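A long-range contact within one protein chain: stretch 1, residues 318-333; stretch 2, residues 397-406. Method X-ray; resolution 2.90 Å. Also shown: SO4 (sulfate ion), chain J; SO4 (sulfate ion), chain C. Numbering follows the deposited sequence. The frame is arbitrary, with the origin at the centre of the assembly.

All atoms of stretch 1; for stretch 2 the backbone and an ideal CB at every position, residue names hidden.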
ATOM      1  N   ALA A 318      16.560   3.137 -46.978  1.00 33.17           N
ATOM      2  CA  ALA A 318      16.436   2.346 -45.759  1.00 31.83           C
ATOM      3  C   ALA A 318      16.162   0.883 -46.090  1.00 33.87           C
ATOM      4  O   ALA A 318      16.815  -0.020 -45.551  1.00 36.44           O
ATOM      5  CB  ALA A 318      15.334   2.920 -44.869  1.00 28.18           C
ATOM      6  N   LEU A 319      15.207   0.634 -46.991  1.00 31.72           N
ATOM      7  CA  LEU A 319      14.884  -0.734 -47.382  1.00 31.87           C
ATOM      8  C   LEU A 319      16.075  -1.434 -48.019  1.00 32.35           C
ATOM      9  O   LEU A 319      16.196  -2.660 -47.929  1.00 32.57           O
ATOM     10  CB  LEU A 319      13.698  -0.730 -48.345  1.00 35.72           C
ATOM     11  CG  LEU A 319      12.377  -0.249 -47.752  1.00 33.55           C
ATOM     12  CD1 LEU A 319      11.323  -0.121 -48.841  1.00 32.60           C
ATOM     13  CD2 LEU A 319      11.924  -1.195 -46.653  1.00 30.16           C
ATOM     14  N   ALA A 320      16.958  -0.679 -48.670  1.00 33.24           N
ATOM     15  CA  ALA A 320      18.108  -1.288 -49.317  1.00 34.54           C
ATOM     16  C   ALA A 320      19.230  -1.576 -48.332  1.00 33.64           C
ATOM     17  O   ALA A 320      20.038  -2.480 -48.570  1.00 37.53           O
ATOM     18  CB  ALA A 320      18.615  -0.388 -50.443  1.00 36.05           C
ATOM     19  N   ALA A 321      19.289  -0.841 -47.221  1.00 32.08           N
ATOM     20  CA  ALA A 321      20.383  -1.003 -46.272  1.00 31.32           C
ATOM     21  C   ALA A 321      20.241  -2.233 -45.392  1.00 33.18           C
ATOM     22  O   ALA A 321      21.243  -2.685 -44.827  1.00 35.65           O
ATOM     23  CB  ALA A 321      20.508   0.239 -45.392  1.00 30.16           C
ATOM     24  N   ARG A 322      19.033  -2.769 -45.246  1.00 37.46           N
ATOM     25  CA  ARG A 322      18.796  -3.963 -44.448  1.00 35.68           C
ATOM     26  C   ARG A 322      18.808  -5.205 -45.331  1.00 32.06           C
ATOM     27  O   ARG A 322      18.721  -5.129 -46.559  1.00 32.41           O
ATOM     28  CB  ARG A 322      17.485  -3.884 -43.661  1.00 38.94           C
ATOM     29  CG  ARG A 322      16.217  -4.012 -44.486  1.00 40.55           C
ATOM     30  CD  ARG A 322      15.056  -4.469 -43.606  1.00 40.46           C
ATOM     31  NE  ARG A 322      15.157  -5.883 -43.250  1.00 41.63           N
ATOM     32  CZ  ARG A 322      14.335  -6.510 -42.409  1.00 38.30           C
ATOM     33  NH1 ARG A 322      13.341  -5.851 -41.826  1.00 35.36           N
ATOM     34  NH2 ARG A 322      14.507  -7.802 -42.152  1.00 35.62           N
ATOM     35  N   THR A 323      18.961  -6.350 -44.685  1.00 33.44           N
ATOM     36  CA  THR A 323      18.974  -7.649 -45.339  1.00 35.32           C
ATOM     37  C   THR A 323      17.633  -8.366 -45.209  1.00 32.16           C
ATOM     38  O   THR A 323      16.812  -8.057 -44.343  1.00 30.42           O
ATOM     39  CB  THR A 323      20.102  -8.508 -44.769  1.00 37.01           C
ATOM     40  OG1 THR A 323      19.571  -9.399 -43.778  1.00 40.37           O
ATOM     41  CG2 THR A 323      21.188  -7.640 -44.188  1.00 32.89           C
ATOM     42  N   TYR A 324      17.420  -9.325 -46.110  1.00 33.48           N
ATOM     43  CA  TYR A 324      16.196 -10.109 -46.167  1.00 35.91           C
ATOM     44  C   TYR A 324      16.553 -11.570 -46.398  1.00 38.39           C
ATOM     45  O   TYR A 324      17.713 -11.915 -46.640  1.00 42.62           O
ATOM     46  CB  TYR A 324      15.281  -9.623 -47.298  1.00 39.65           C
ATOM     47  CG  TYR A 324      14.982  -8.143 -47.257  1.00 33.84           C
ATOM     48  CD1 TYR A 324      13.921  -7.651 -46.509  1.00 32.47           C
ATOM     49  CD2 TYR A 324      15.761  -7.238 -47.966  1.00 36.66           C
ATOM     50  CE1 TYR A 324      13.644  -6.300 -46.467  1.00 31.72           C
ATOM     51  CE2 TYR A 324      15.489  -5.884 -47.934  1.00 36.46           C
ATOM     52  CZ  TYR A 324      14.431  -5.421 -47.181  1.00 36.76           C
ATOM     53  OH  TYR A 324      14.157  -4.072 -47.140  1.00 36.51           O
ATOM     54  N   THR A 325      15.542 -12.434 -46.333  1.00 38.01           N
ATOM     55  CA  THR A 325      15.747 -13.851 -46.590  1.00 39.79           C
ATOM     56  C   THR A 325      15.613 -14.141 -48.082  1.00 42.59           C
ATOM     57  O   THR A 325      15.087 -13.341 -48.857  1.00 45.31           O
ATOM     58  CB  THR A 325      14.751 -14.695 -45.793  1.00 40.28           C
ATOM     59  OG1 THR A 325      13.419 -14.388 -46.216  1.00 46.57           O
ATOM     60  CG2 THR A 325      14.876 -14.414 -44.306  1.00 34.54           C
ATOM     61  N   ASP A 326      16.069 -15.329 -48.481  1.00 46.71           N
ATOM     62  CA  ASP A 326      16.074 -15.715 -49.892  1.00 57.92           C
ATOM     63  C   ASP A 326      14.659 -16.088 -50.331  1.00 65.55           C
ATOM     64  O   ASP A 326      14.332 -17.244 -50.614  1.00 73.09           O
ATOM     65  CB  ASP A 326      17.071 -16.837 -50.139  1.00 62.76           C
ATOM     66  CG  ASP A 326      18.505 -16.360 -50.074  1.00 66.77           C
ATOM     67  OD1 ASP A 326      18.752 -15.183 -50.410  1.00 68.85           O
ATOM     68  OD2 ASP A 326      19.384 -17.156 -49.686  1.00 69.21           O
ATOM     69  N   GLY A 327      13.806 -15.065 -50.390  1.00 61.50           N
ATOM     70  CA  GLY A 327      12.440 -15.210 -50.830  1.00 59.26           C
ATOM     71  C   GLY A 327      12.183 -14.487 -52.142  1.00 59.23           C
ATOM     72  O   GLY A 327      13.045 -13.820 -52.707  1.00 65.58           O
ATOM     73  N   ALA A 328      10.954 -14.634 -52.615  1.00 54.18           N
ATOM     74  CA  ALA A 328      10.548 -13.943 -53.824  1.00 52.97           C
ATOM     75  C   ALA A 328      10.226 -12.482 -53.507  1.00 50.65           C
ATOM     76  O   ALA A 328       9.776 -12.161 -52.403  1.00 49.19           O
ATOM     77  CB  ALA A 328       9.322 -14.618 -54.431  1.00 49.64           C
ATOM     78  N   PRO A 329      10.466 -11.578 -54.454  1.00 51.17           N
ATOM     79  CA  PRO A 329      10.241 -10.153 -54.188  1.00 47.22           C
ATOM     80  C   PRO A 329       8.781  -9.843 -53.889  1.00 44.46           C
ATOM     81  O   PRO A 329       7.861 -10.489 -54.394  1.00 45.87           O
ATOM     82  CB  PRO A 329      10.693  -9.473 -55.487  1.00 49.28           C
ATOM     83  CG  PRO A 329      11.595 -10.458 -56.144  1.00 53.68           C
ATOM     84  CD  PRO A 329      11.056 -11.805 -55.783  1.00 55.23           C
ATOM     85  N   VAL A 330       8.583  -8.840 -53.040  1.00 42.40           N
ATOM     86  CA  VAL A 330       7.269  -8.312 -52.708  1.00 42.41           C
ATOM     87  C   VAL A 330       7.271  -6.822 -53.023  1.00 45.14           C
ATOM     88  O   VAL A 330       8.261  -6.128 -52.765  1.00 48.38           O
ATOM     89  CB  VAL A 330       6.958  -8.552 -51.216  1.00 39.65           C
ATOM     90  CG1 VAL A 330       5.671  -7.858 -50.813  1.00 46.47           C
ATOM     91  CG2 VAL A 330       6.881 -10.039 -50.929  1.00 40.30           C
ATOM     92  N   VAL A 331       6.171  -6.331 -53.587  1.00 44.33           N
ATOM     93  CA  VAL A 331       6.034  -4.922 -53.938  1.00 44.10           C
ATOM     94  C   VAL A 331       5.197  -4.238 -52.867  1.00 45.37           C
ATOM     95  O   VAL A 331       4.052  -4.634 -52.614  1.00 48.34           O
ATOM     96  CB  VAL A 331       5.413  -4.741 -55.331  1.00 44.26           C
ATOM     97  CG1 VAL A 331       5.292  -3.258 -55.655  1.00 43.68           C
ATOM     98  CG2 VAL A 331       6.251  -5.460 -56.376  1.00 45.82           C
ATOM     99  N   ILE A 332       5.773  -3.223 -52.229  1.00 43.68           N
ATOM    100  CA  ILE A 332       5.130  -2.491 -51.141  1.00 40.71           C
ATOM    101  C   ILE A 332       4.828  -1.078 -51.619  1.00 39.62           C
ATOM    102  O   ILE A 332       5.736  -0.349 -52.035  1.00 45.84           O
ATOM    103  CB  ILE A 332       6.014  -2.464 -49.885  1.00 34.98           C
ATOM    104  CG1 ILE A 332       6.382  -3.885 -49.464  1.00 34.87           C
ATOM    105  CG2 ILE A 332       5.312  -1.733 -48.764  1.00 33.49           C
ATOM    106  CD1 ILE A 332       7.317  -3.946 -48.279  1.00 33.22           C
ATOM    107  N   GLU A 333       3.558  -0.686 -51.559  1.00 37.23           N
ATOM    108  CA  GLU A 333       3.170   0.689 -51.850  1.00 42.33           C
ATOM    109  C   GLU A 333       3.141   1.468 -50.539  1.00 42.26           C
ATOM    110  O   GLU A 333       2.366   1.146 -49.632  1.00 39.13           O
ATOM    111  CB  GLU A 333       1.811   0.743 -52.549  1.00 46.25           C
ATOM    112  CG  GLU A 333       1.393   2.150 -52.979  1.00 49.59           C
ATOM    113  CD  GLU A 333       0.059   2.184 -53.708  1.00 55.41           C
ATOM    114  OE1 GLU A 333      -0.453   1.109 -54.079  1.00 59.33           O
ATOM    115  OE2 GLU A 333      -0.486   3.289 -53.908  1.00 57.50           O
ATOM    116  N   UNK A 397       2.091 -13.288 -45.635  1.00 38.97           N
ATOM    117  CA  UNK A 397       3.083 -14.273 -45.198  1.00 41.82           C
ATOM    118  C   UNK A 397       4.388 -14.162 -45.975  1.00 37.93           C
ATOM    119  O   UNK A 397       5.472 -14.314 -45.397  1.00 36.68           O
ATOM    120  CB  UNK A 397       2.518 -15.687 -45.344  1.00 41.82           C
ATOM    121  N   UNK A 398       4.307 -13.893 -47.281  1.00 40.77           N
ATOM    122  CA  UNK A 398       5.516 -13.727 -48.087  1.00 41.39           C
ATOM    123  C   UNK A 398       6.340 -12.533 -47.617  1.00 41.44           C
ATOM    124  O   UNK A 398       7.577 -12.583 -47.614  1.00 45.21           O
ATOM    125  CB  UNK A 398       5.150 -13.560 -49.563  1.00 41.39           C
ATOM    126  N   UNK A 399       5.673 -11.438 -47.254  1.00 36.57           N
ATOM    127  CA  UNK A 399       6.396 -10.290 -46.729  1.00 34.88           C
ATOM    128  C   UNK A 399       7.033 -10.619 -45.390  1.00 35.95           C
ATOM    129  O   UNK A 399       8.183 -10.242 -45.130  1.00 36.41           O
ATOM    130  CB  UNK A 399       5.462  -9.086 -46.589  1.00 34.88           C
ATOM    131  N   UNK A 400       6.295 -11.323 -44.525  1.00 37.14           N
ATOM    132  CA  UNK A 400       6.847 -11.726 -43.235  1.00 40.37           C
ATOM    133  C   UNK A 400       8.013 -12.695 -43.392  1.00 40.14           C
ATOM    134  O   UNK A 400       8.949 -12.674 -42.581  1.00 36.50           O
ATOM    135  CB  UNK A 400       5.756 -12.363 -42.372  1.00 40.37           C
ATOM    136  N   UNK A 401       7.979 -13.546 -44.423  1.00 38.73           N
ATOM    137  CA  UNK A 401       9.103 -14.442 -44.672  1.00 40.06           C
ATOM    138  C   UNK A 401      10.364 -13.656 -45.011  1.00 42.37           C
ATOM    139  O   UNK A 401      11.469 -14.027 -44.597  1.00 43.22           O
ATOM    140  CB  UNK A 401       8.768 -15.415 -45.804  1.00 40.06           C
ATOM    141  N   UNK A 402      10.211 -12.556 -45.755  1.00 40.40           N
ATOM    142  CA  UNK A 402      11.356 -11.737 -46.137  1.00 35.90           C
ATOM    143  C   UNK A 402      11.892 -10.948 -44.951  1.00 38.13           C
ATOM    144  O   UNK A 402      13.106 -10.904 -44.720  1.00 47.23           O
ATOM    145  CB  UNK A 402      10.973 -10.784 -47.271  1.00 35.90           C
ATOM    146  N   UNK A 403      10.999 -10.310 -44.190  1.00 32.97           N
ATOM    147  CA  UNK A 403      11.378  -9.358 -43.153  1.00 32.09           C
ATOM    148  C   UNK A 403      11.716  -9.996 -41.809  1.00 33.28           C
ATOM    149  O   UNK A 403      12.180  -9.282 -40.914  1.00 33.90           O
ATOM    150  CB  UNK A 403      10.245  -8.349 -42.956  1.00 32.09           C
ATOM    151  N   UNK A 404      11.497 -11.300 -41.645  1.00 35.78           N
ATOM    152  CA  UNK A 404      11.661 -11.938 -40.344  1.00 38.52           C
ATOM    153  C   UNK A 404      13.086 -11.779 -39.823  1.00 34.19           C
ATOM    154  O   UNK A 404      14.051 -11.773 -40.596  1.00 28.13           O
ATOM    155  CB  UNK A 404      11.297 -13.421 -40.432  1.00 38.52           C
ATOM    156  N   UNK A 405      13.204 -11.609 -38.503  1.00 26.77           N
ATOM    157  CA  UNK A 405      14.486 -11.534 -37.813  1.00 25.25           C
ATOM    158  C   UNK A 405      14.454 -12.431 -36.580  1.00 28.20           C
ATOM    159  O   UNK A 405      13.390 -12.754 -36.049  1.00 30.56           O
ATOM    160  CB  UNK A 405      14.813 -10.091 -37.424  1.00 25.25           C
ATOM    161  N   UNK A 406      15.640 -12.813 -36.112  1.00 29.83           N
ATOM    162  CA  UNK A 406      15.743 -13.718 -34.984  1.00 31.25           C
ATOM    163  C   UNK A 406      15.686 -13.047 -33.627  1.00 35.30           C
ATOM    164  O   UNK A 406      15.324 -13.679 -32.630  1.00 40.95           O
ATOM    165  CB  UNK A 406      17.047 -14.511 -35.092  1.00 31.25           C
TER
HETATM  166  S   SO4 J 504      18.999 -11.555 -36.294  1.00 47.57           S
HETATM  167  O1  SO4 J 504      20.067 -10.782 -35.666  1.00 49.49           O
HETATM  168  O2  SO4 J 504      18.867 -12.839 -35.612  1.00 53.09           O
HETATM  169  O3  SO4 J 504      19.317 -11.781 -37.702  1.00 49.39           O
HETATM  170  O4  SO4 J 504      17.746 -10.815 -36.193  1.00 45.34           O
HETATM  171  S   SO4 C 502       2.063 -17.351 -39.067  1.00 53.22           S
HETATM  172  O1  SO4 C 502       3.121 -18.334 -39.318  1.00 48.49           O
HETATM  173  O2  SO4 C 502       2.182 -16.836 -37.706  1.00 47.75           O
HETATM  174  O3  SO4 C 502       2.158 -16.246 -40.017  1.00 57.50           O
HETATM  175  O4  SO4 C 502       0.754 -17.978 -39.226  1.00 56.92           O

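Positions 397 to 403 have helical phi/psi, and the helix axis passes strand 330-333 at 9.4 Å and 100°. The CA-to-CB directions differ along the helix, and only some of the ideal CB atoms come close to stretch 1.

At 397 no atom of stretch 1 lies within 5.5 Å of the ideal CB, and a long polar side chain would be free to extend. The residue is R397; its NH2 makes a weak hydrogen bond of 3.5 Å to O4 of the chain C sulfate.

At 398 CA-to-CB points toward stretch 1, with the ideal CB 4.2 Å from V330 CG2. Something small and apolar suits this spacing, and A398 supplies a methyl in contact with that valine. Position 399 points sideways, its ideal CB 4.4 Å from V330 CG1; a small apolar residue again suffices, here A399.

Position 400 faces nothing of stretch 1, so this contact sets no preference. It is D400, whose carboxylate is hydrogen-bonded elsewhere in the structure.

At 401 the ideal CB is 4.8 Å from T325 OG1, and several small side chains would do. The stronger evidence is in the backbone: T325 OG1 donates to the carbonyl O of 401 at 2.6 Å, a bond indifferent to the side chain. The residue is A401.

Position 402 points sideways, its ideal CB 4.4 Å from Y324 CD1 and 4.5 Å from T325 OG1. Beyond lies a hollow walled by the V330 side chain and the backbone of T325, G327 and A328, with T325 O and A328 O at its border, suited to a branched aliphatic chain or methionine. L402 (chi1 m, chi2 t) brings CD1 to 3.7 Å from V330 CG2 and 3.4 Å from A328 O, and CD2 to 3.7 Å from G327 CA and 3.2 Å from T325 O. A CB on G327 would fall 3.0 Å from L402 CD2, a clash that the glycine avoids. The backbone helps too: T325 N donates to L402 O at 3.3 Å.

At 403 the ideal CB is 4.1 Å from R322 NH1, while L319, Y324 and I332 offer apolar surface farther along. A large apolar or aromatic side chain would fit. F403 receives the edge of Y324 on its ring face (centroids 5.1 Å apart, planes at 69°), touches I332 CD1 with CZ at 3.8 Å, and lies over one face of the R322 guanidinium. R322 NH2 also donates to F403 O at 3.0 Å, 157° at the hydrogen.

Position 404 is the first to leave helical phi/psi; its ideal CB is 5.4 Å from T325 CG2, leaving room for many small residues. It is S404, with OG 4.0 Å from that methyl.

At 405, 5.3 Å from R322 NH2 to the ideal CB, a modest side chain fits: T405 places CG2 3.8 Å from NH2 of R322.

At 406 an ideal CB would sit 2.5 Å from O2 of the chain J sulfate, favouring glycine while that ion is bound. G406 N donates to its O4 at 2.9 Å.

Stretch 2, residues 397-406: RAADALFSTG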
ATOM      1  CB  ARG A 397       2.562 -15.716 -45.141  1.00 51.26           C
ATOM      2  CG  ARG A 397       1.550 -15.995 -44.033  1.00 60.55           C
ATOM      3  CD  ARG A 397       1.252 -17.490 -43.930  1.00 67.58           C
ATOM      4  NE  ARG A 397       0.400 -17.815 -42.784  1.00 70.74           N
ATOM      5  CZ  ARG A 397      -0.928 -17.827 -42.826  1.00 74.54           C
ATOM      6  NH1 ARG A 397      -1.542 -17.529 -43.964  1.00 73.60           N
ATOM      7  NH2 ARG A 397      -1.640 -18.132 -41.745  1.00 75.83           N
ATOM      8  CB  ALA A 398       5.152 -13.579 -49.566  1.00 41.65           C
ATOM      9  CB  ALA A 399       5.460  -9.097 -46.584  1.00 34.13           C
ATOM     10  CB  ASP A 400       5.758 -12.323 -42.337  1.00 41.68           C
ATOM     11  CG  ASP A 400       4.953 -11.261 -41.606  1.00 39.99           C
ATOM     12  OD1 ASP A 400       5.531 -10.211 -41.255  1.00 37.29           O
ATOM     13  OD2 ASP A 400       3.750 -11.492 -41.354  1.00 41.04           O
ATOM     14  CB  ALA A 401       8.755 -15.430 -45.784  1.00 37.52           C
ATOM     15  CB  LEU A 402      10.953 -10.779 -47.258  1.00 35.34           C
ATOM     16  CG  LEU A 402      10.853 -11.354 -48.670  1.00 41.05           C
ATOM     17  CD1 LEU A 402      10.319 -10.311 -49.640  1.00 38.29           C
ATOM     18  CD2 LEU A 402      12.201 -11.889 -49.133  1.00 43.77           C
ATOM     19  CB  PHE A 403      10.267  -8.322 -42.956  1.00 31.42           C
ATOM     20  CG  PHE A 403      10.212  -7.272 -44.027  1.00 30.10           C
ATOM     21  CD1 PHE A 403       9.795  -7.588 -45.308  1.00 30.96           C
ATOM     22  CD2 PHE A 403      10.566  -5.961 -43.746  1.00 29.79           C
ATOM     23  CE1 PHE A 403       9.743  -6.621 -46.292  1.00 31.65           C
ATOM     24  CE2 PHE A 403      10.513  -4.985 -44.726  1.00 29.06           C
ATOM     25  CZ  PHE A 403      10.098  -5.315 -46.001  1.00 30.69           C
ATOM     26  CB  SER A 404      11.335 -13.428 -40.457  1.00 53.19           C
ATOM     27  OG  SER A 404      12.260 -14.099 -41.308  1.00 61.30           O
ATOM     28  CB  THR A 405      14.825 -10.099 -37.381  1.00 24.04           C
ATOM     29  OG1 THR A 405      13.838  -9.630 -36.455  1.00 29.71           O
ATOM     30  CG2 THR A 405      14.873  -9.171 -38.580  1.00 24.63           C
TER
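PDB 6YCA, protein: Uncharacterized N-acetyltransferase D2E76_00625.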